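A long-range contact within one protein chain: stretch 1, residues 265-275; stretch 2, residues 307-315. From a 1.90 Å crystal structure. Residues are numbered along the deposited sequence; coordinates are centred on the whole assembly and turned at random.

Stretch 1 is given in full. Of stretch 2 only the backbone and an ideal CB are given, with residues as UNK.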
ATOM      1  N   SER B 265       7.873  -0.208 -11.613  1.00 30.12           N
ATOM      2  CA  SER B 265       8.666  -0.669 -12.735  1.00 31.49           C
ATOM      3  C   SER B 265       7.741  -1.279 -13.771  1.00 25.47           C
ATOM      4  O   SER B 265       7.097  -2.337 -13.529  1.00 25.93           O
ATOM      5  CB  SER B 265       9.681  -1.705 -12.198  1.00 36.09           C
ATOM      6  OG  SER B 265      10.248  -2.345 -13.304  1.00 40.51           O
ATOM      7  N   PRO B 266       7.569  -0.588 -14.933  1.00 26.50           N
ATOM      8  CA  PRO B 266       6.524  -1.024 -15.869  1.00 26.26           C
ATOM      9  C   PRO B 266       6.743  -2.475 -16.407  1.00 28.90           C
ATOM     10  O   PRO B 266       5.811  -3.166 -16.701  1.00 23.29           O
ATOM     11  CB  PRO B 266       6.623  -0.038 -17.033  1.00 26.61           C
ATOM     12  CG  PRO B 266       7.520   1.049 -16.579  1.00 28.94           C
ATOM     13  CD  PRO B 266       8.280   0.618 -15.373  1.00 27.38           C
ATOM     14  N   GLN B 267       7.989  -2.902 -16.470  1.00 29.63           N
ATOM     15  CA  GLN B 267       8.318  -4.229 -17.045  1.00 32.71           C
ATOM     16  C   GLN B 267       7.890  -5.347 -16.129  1.00 31.93           C
ATOM     17  O   GLN B 267       7.859  -6.506 -16.559  1.00 31.31           O
ATOM     18  CB  GLN B 267       9.836  -4.334 -17.325  1.00 34.61           C
ATOM     19  CG  GLN B 267      10.428  -3.320 -18.310  1.00 38.30           C
ATOM     20  CD  GLN B 267      10.508  -1.888 -17.726  1.00 50.15           C
ATOM     21  OE1 GLN B 267      10.344  -1.629 -16.499  1.00 51.88           O
ATOM     22  NE2 GLN B 267      10.749  -0.945 -18.607  1.00 57.86           N
ATOM     23  N   THR B 268       7.549  -5.052 -14.862  1.00 29.45           N
ATOM     24  CA  THR B 268       6.994  -6.092 -13.994  1.00 25.91           C
ATOM     25  C   THR B 268       5.537  -6.341 -14.257  1.00 25.38           C
ATOM     26  O   THR B 268       4.951  -7.342 -13.772  1.00 26.24           O
ATOM     27  CB  THR B 268       7.171  -5.756 -12.500  1.00 27.42           C
ATOM     28  OG1 THR B 268       6.383  -4.584 -12.166  1.00 25.73           O
ATOM     29  CG2 THR B 268       8.618  -5.544 -12.147  1.00 27.66           C
ATOM     30  N   ILE B 269       4.871  -5.393 -14.925  1.00 25.08           N
ATOM     31  CA  ILE B 269       3.433  -5.402 -15.041  1.00 23.10           C
ATOM     32  C   ILE B 269       2.975  -5.101 -16.456  1.00 27.38           C
ATOM     33  O   ILE B 269       1.966  -4.400 -16.692  1.00 24.51           O
ATOM     34  CB  ILE B 269       2.772  -4.383 -14.070  1.00 23.71           C
ATOM     35  CG1 ILE B 269       3.353  -2.988 -14.249  1.00 23.87           C
ATOM     36  CG2 ILE B 269       2.889  -4.938 -12.655  1.00 23.66           C
ATOM     37  CD1 ILE B 269       2.643  -1.874 -13.430  1.00 24.36           C
ATOM     38  N   GLU B 270       3.669  -5.685 -17.424  1.00 30.02           N
ATOM     39  CA  GLU B 270       3.362  -5.424 -18.843  1.00 30.51           C
ATOM     40  C   GLU B 270       1.892  -5.508 -19.189  1.00 26.01           C
ATOM     41  O   GLU B 270       1.362  -4.593 -19.865  1.00 28.50           O
ATOM     42  CB  GLU B 270       4.164  -6.379 -19.746  1.00 34.75           C
ATOM     43  CG  GLU B 270       3.898  -6.112 -21.215  1.00 42.21           C
ATOM     44  CD  GLU B 270       4.857  -6.866 -22.134  1.00 44.41           C
ATOM     45  OE1 GLU B 270       5.338  -7.926 -21.708  1.00 43.67           O
ATOM     46  OE2 GLU B 270       5.117  -6.382 -23.259  1.00 49.59           O
ATOM     47  N   THR B 271       1.186  -6.537 -18.763  1.00 24.76           N
ATOM     48  CA  THR B 271      -0.226  -6.693 -19.079  1.00 27.21           C
ATOM     49  C   THR B 271      -1.208  -6.554 -17.939  1.00 24.58           C
ATOM     50  O   THR B 271      -2.370  -6.859 -18.087  1.00 26.54           O
ATOM     51  CB  THR B 271      -0.538  -8.059 -19.780  1.00 34.18           C
ATOM     52  OG1 THR B 271      -0.313  -9.173 -18.877  1.00 31.86           O
ATOM     53  CG2 THR B 271       0.309  -8.204 -21.073  1.00 33.89           C
ATOM     54  N   LEU B 272      -0.815  -6.012 -16.810  1.00 23.51           N
ATOM     55  CA  LEU B 272      -1.759  -5.917 -15.701  1.00 22.16           C
ATOM     56  C   LEU B 272      -2.926  -4.906 -15.967  1.00 20.41           C
ATOM     57  O   LEU B 272      -4.082  -5.191 -15.733  1.00 21.96           O
ATOM     58  CB  LEU B 272      -1.009  -5.574 -14.400  1.00 23.22           C
ATOM     59  CG  LEU B 272      -1.899  -5.259 -13.194  1.00 22.40           C
ATOM     60  CD1 LEU B 272      -2.772  -6.423 -12.796  1.00 23.38           C
ATOM     61  CD2 LEU B 272      -0.928  -4.887 -12.046  1.00 23.67           C
ATOM     62  N   TRP B 273      -2.586  -3.761 -16.489  1.00 22.62           N
ATOM     63  CA  TRP B 273      -3.613  -2.748 -16.848  1.00 23.13           C
ATOM     64  C   TRP B 273      -4.553  -3.274 -17.949  1.00 24.87           C
ATOM     65  O   TRP B 273      -5.750  -3.174 -17.846  1.00 24.02           O
ATOM     66  CB  TRP B 273      -2.907  -1.462 -17.370  1.00 24.88           C
ATOM     67  CG  TRP B 273      -3.875  -0.399 -17.793  1.00 27.14           C
ATOM     68  CD1 TRP B 273      -4.194  -0.050 -19.078  1.00 26.64           C
ATOM     69  CD2 TRP B 273      -4.744   0.361 -16.934  1.00 24.62           C
ATOM     70  NE1 TRP B 273      -5.190   0.898 -19.068  1.00 27.47           N
ATOM     71  CE2 TRP B 273      -5.516   1.195 -17.763  1.00 25.43           C
ATOM     72  CE3 TRP B 273      -4.894   0.457 -15.544  1.00 24.73           C
ATOM     73  CZ2 TRP B 273      -6.475   2.074 -17.257  1.00 25.43           C
ATOM     74  CZ3 TRP B 273      -5.832   1.332 -15.023  1.00 23.38           C
ATOM     75  CH2 TRP B 273      -6.598   2.165 -15.874  1.00 26.01           C
ATOM     76  N   THR B 274      -3.999  -3.807 -19.025  1.00 28.77           N
ATOM     77  CA  THR B 274      -4.871  -4.253 -20.166  1.00 29.19           C
ATOM     78  C   THR B 274      -5.784  -5.346 -19.700  1.00 28.25           C
ATOM     79  O   THR B 274      -6.967  -5.330 -19.993  1.00 27.70           O
ATOM     80  CB  THR B 274      -4.046  -4.638 -21.414  1.00 31.26           C
ATOM     81  OG1 THR B 274      -3.016  -5.554 -21.061  1.00 33.59           O
ATOM     82  CG2 THR B 274      -3.297  -3.426 -21.917  1.00 35.35           C
ATOM     83  N   SER B 275      -5.285  -6.260 -18.866  1.00 29.29           N
ATOM     84  CA  SER B 275      -6.175  -7.273 -18.296  1.00 30.45           C
ATOM     85  C   SER B 275      -7.208  -6.687 -17.364  1.00 31.05           C
ATOM     86  O   SER B 275      -8.357  -7.131 -17.302  1.00 30.94           O
ATOM     87  CB  SER B 275      -5.397  -8.365 -17.535  1.00 37.25           C
ATOM     88  OG  SER B 275      -4.418  -8.926 -18.357  1.00 39.34           O
ATOM     89  N   UNK B 307       3.046   4.575 -21.606  1.00 26.02           N
ATOM     90  CA  UNK B 307       3.089   3.947 -22.947  1.00 29.31           C
ATOM     91  C   UNK B 307       3.398   2.488 -22.865  1.00 30.75           C
ATOM     92  O   UNK B 307       2.783   1.712 -23.550  1.00 29.38           O
ATOM     93  CB  UNK B 307       4.128   4.630 -23.839  1.00 29.31           C
ATOM     94  N   UNK B 308       4.320   2.108 -21.977  1.00 28.12           N
ATOM     95  CA  UNK B 308       4.649   0.697 -21.888  1.00 30.31           C
ATOM     96  C   UNK B 308       3.476  -0.168 -21.460  1.00 29.84           C
ATOM     97  O   UNK B 308       3.288  -1.256 -21.950  1.00 29.21           O
ATOM     98  CB  UNK B 308       5.810   0.501 -20.911  1.00 30.31           C
ATOM     99  N   UNK B 309       2.616   0.319 -20.569  1.00 27.78           N
ATOM    100  CA  UNK B 309       1.513  -0.491 -20.030  1.00 24.57           C
ATOM    101  C   UNK B 309       0.281  -0.295 -20.825  1.00 22.86           C
ATOM    102  O   UNK B 309      -0.810  -0.849 -20.531  1.00 22.37           O
ATOM    103  CB  UNK B 309       1.235  -0.154 -18.564  1.00 24.57           C
ATOM    104  N   UNK B 310       0.401   0.597 -21.794  1.00 28.13           N
ATOM    105  CA  UNK B 310      -0.738   0.922 -22.644  1.00 29.05           C
ATOM    106  C   UNK B 310      -1.901   1.478 -21.854  1.00 26.90           C
ATOM    107  O   UNK B 310      -3.052   1.083 -22.033  1.00 28.03           O
ATOM    108  CB  UNK B 310      -1.190  -0.317 -23.419  1.00 29.05           C
ATOM    109  N   UNK B 311      -1.589   2.430 -20.958  1.00 25.55           N
ATOM    110  CA  UNK B 311      -2.644   3.227 -20.340  1.00 25.21           C
ATOM    111  C   UNK B 311      -2.625   3.402 -18.822  1.00 23.84           C
ATOM    112  O   UNK B 311      -3.555   3.978 -18.296  1.00 22.23           O
ATOM    113  CB  UNK B 311      -3.988   2.602 -20.719  1.00 25.21           C
ATOM    114  N   UNK B 312      -1.581   2.924 -18.136  1.00 24.78           N
ATOM    115  CA  UNK B 312      -1.533   2.990 -16.663  1.00 24.07           C
ATOM    116  C   UNK B 312      -0.315   3.767 -16.244  1.00 23.05           C
ATOM    117  O   UNK B 312       0.808   3.494 -16.664  1.00 22.73           O
ATOM    118  CB  UNK B 312      -1.514   1.594 -16.037  1.00 24.07           C
ATOM    119  N   UNK B 313      -0.525   4.768 -15.406  1.00 19.67           N
ATOM    120  CA  UNK B 313       0.583   5.573 -14.893  1.00 19.98           C
ATOM    121  C   UNK B 313       1.640   4.762 -14.160  1.00 17.11           C
ATOM    122  O   UNK B 313       2.777   5.160 -14.096  1.00 18.87           O
ATOM    123  CB  UNK B 313       0.041   6.653 -13.955  1.00 19.98           C
ATOM    124  N   UNK B 314       1.190   3.659 -13.610  1.00 18.77           N
ATOM    125  CA  UNK B 314       1.905   2.747 -12.693  1.00 19.79           C
ATOM    126  C   UNK B 314       1.947   3.277 -11.292  1.00 19.36           C
ATOM    127  O   UNK B 314       2.578   2.672 -10.403  1.00 20.70           O
ATOM    128  CB  UNK B 314       3.335   2.501 -13.179  1.00 19.79           C
ATOM    129  N   UNK B 315       1.219   4.369 -11.006  1.00 19.69           N
ATOM    130  CA  UNK B 315       1.159   4.855  -9.606  1.00 20.53           C
ATOM    131  C   UNK B 315       0.454   3.842  -8.710  1.00 18.88           C
ATOM    132  O   UNK B 315      -0.529   3.199  -9.090  1.00 18.76           O
ATOM    133  CB  UNK B 315       0.437   6.202  -9.531  1.00 20.53           C
TER

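Position 307 has helical angles (phi -69°, psi -40°), and no atom of stretch 1 lies within 5.5 Å of its ideal CB. Stretch 1 sets no limit here; almost any residue would suit. It is Asp307, without contact across the interface.

At position 308, also helical, CA-to-CB points toward stretch 1, and the ideal CB lies 4.0 Å from Pro266 CB. Beyond it runs the backbone from Pro266 to Glu270, so a long apolar or aromatic side chain could lie along it, and a polar tip could approach the Glu270 carboxylate. The residue is Tyr308, with chi1 at t. Its CD1 packs 3.6 Å from Pro266 CB, its CE1 comes 3.3 Å from Pro266 O, and its OH ends 3.6 Å from Glu270 CD. With 120 Å² covered, it is the largest contributor of stretch 2.

Position 309 directs its CB sideways. The ideal CB is 4.5 Å from Trp273 CB, 4.6 Å from Glu270 O and 4.7 Å from Ile269 O, which leaves moderate room; Val, Thr, Ser or Ala would all be reasonable. Thr309 turns CG2 to 4.2 Å from Ile269 O and 4.3 Å from Pro266 CB. Its backbone does further work: water 1 donates to Thr309 O (2.8 Å) and Glu270 O (2.6 Å) and accepts from Thr274 N (3.2 Å), joining stretches that share no direct hydrogen bond.

Position 310 has positive phi (60°, psi 47°) and closes the helix in a Schellman motif. Gly, Asn or another polar residue would be usual. The ideal CB lies sideways, 4.0 Å from Thr274 CG2. Gln310 fills it: CB sits 4.1 Å from Thr274 CG2, while NE2 donates to water 2 (2.9 Å), which itself donates to Glu270 O (2.8 Å) and Tyr308 O (2.7 Å).

Position 311 calls for glycine on two grounds. At phi 132°, psi 6° a CB would jam against the preceding carbonyl O, and the ideal CB would stand 2.7 Å from Trp273 NE1, a clash. Gly311 lets the backbone lie over one face of the indole, with its O 3.4 Å from Trp273 CE2.

Position 312 is extended (phi -121°, psi 128°), its ideal CB 3.6 Å from Trp273 CG. An apolar or aromatic residue would suit. Tyr312 brings CB to 3.5 Å from Trp273 CG. Its ring and the indole's six-membered ring are near parallel (17°) but slid apart, centroids 5.5 Å from each other, so they barely overlap. Its CE2 meets Ile269 CD1 at 3.8 Å.

Position 313 is beyond the reach of stretch 1; Ser313 accepts a bond at OG from the backbone N of 315.

Position 314 has positive phi (79°), yet its CB points toward Ile269 CD1, 4.4 Å away. Gly or Asn would fit the angles, a methyl the neighbour. Thr314 supplies CG2, 3.9 Å from Ile269 CD1.

Position 315 is unconstrained by stretch 1; Cys315 is covalently bonded elsewhere in the structure, and its backbone O accepts a hydrogen bond from Tyr312 OH at 2.7 Å.

Stretch 2 307-315: DYTQGYSTC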
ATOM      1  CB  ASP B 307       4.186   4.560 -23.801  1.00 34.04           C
ATOM      2  CG  ASP B 307       3.845   5.916 -24.246  1.00 42.19           C
ATOM      3  OD1 ASP B 307       2.634   6.325 -24.216  1.00 42.25           O
ATOM      4  OD2 ASP B 307       4.817   6.587 -24.595  1.00 49.13           O
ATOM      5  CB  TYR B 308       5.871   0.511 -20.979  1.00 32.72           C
ATOM      6  CG  TYR B 308       6.345  -0.904 -20.914  1.00 34.27           C
ATOM      7  CD1 TYR B 308       5.744  -1.818 -20.058  1.00 37.70           C
ATOM      8  CD2 TYR B 308       7.374  -1.358 -21.747  1.00 35.93           C
ATOM      9  CE1 TYR B 308       6.146  -3.127 -19.996  1.00 34.84           C
ATOM     10  CE2 TYR B 308       7.774  -2.696 -21.695  1.00 37.67           C
ATOM     11  CZ  TYR B 308       7.162  -3.560 -20.811  1.00 36.70           C
ATOM     12  OH  TYR B 308       7.533  -4.872 -20.735  1.00 42.96           O
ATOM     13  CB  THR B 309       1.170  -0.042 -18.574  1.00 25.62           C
ATOM     14  OG1 THR B 309       0.914   1.372 -18.609  1.00 26.44           O
ATOM     15  CG2 THR B 309       2.354  -0.302 -17.609  1.00 23.90           C
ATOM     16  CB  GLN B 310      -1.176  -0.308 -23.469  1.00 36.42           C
ATOM     17  CG  GLN B 310      -0.111  -0.798 -24.473  1.00 41.04           C
ATOM     18  CD  GLN B 310      -0.558  -2.093 -25.141  1.00 43.93           C
ATOM     19  OE1 GLN B 310      -1.475  -2.104 -25.946  1.00 45.15           O
ATOM     20  NE2 GLN B 310       0.009  -3.199 -24.704  1.00 50.06           N
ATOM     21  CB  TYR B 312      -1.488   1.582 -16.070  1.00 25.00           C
ATOM     22  CG  TYR B 312      -1.306   1.446 -14.555  1.00 21.33           C
ATOM     23  CD1 TYR B 312      -1.837   2.356 -13.653  1.00 22.13           C
ATOM     24  CD2 TYR B 312      -0.695   0.304 -14.034  1.00 21.08           C
ATOM     25  CE1 TYR B 312      -1.660   2.176 -12.258  1.00 21.12           C
ATOM     26  CE2 TYR B 312      -0.530   0.138 -12.661  1.00 21.85           C
ATOM     27  CZ  TYR B 312      -1.015   1.081 -11.781  1.00 17.87           C
ATOM     28  OH  TYR B 312      -0.842   0.867 -10.420  1.00 21.37           O
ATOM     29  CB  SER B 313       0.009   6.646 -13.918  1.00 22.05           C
ATOM     30  OG  SER B 313      -0.629   5.984 -12.793  1.00 20.04           O
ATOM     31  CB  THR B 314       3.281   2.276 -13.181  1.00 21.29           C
ATOM     32  OG1 THR B 314       4.230   3.341 -13.064  1.00 22.96           O
ATOM     33  CG2 THR B 314       3.206   1.826 -14.599  1.00 23.68           C
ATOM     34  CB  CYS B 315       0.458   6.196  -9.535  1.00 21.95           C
ATOM     35  SG  CYS B 315       1.442   7.473 -10.344  1.00 21.24           S
TER
HETATM   36  O   HOH W   1      -0.867  -3.328 -19.340  1.00 26.92           O
HETATM   37  O   HOH W   2       1.728  -3.380 -22.314  1.00 36.17           O
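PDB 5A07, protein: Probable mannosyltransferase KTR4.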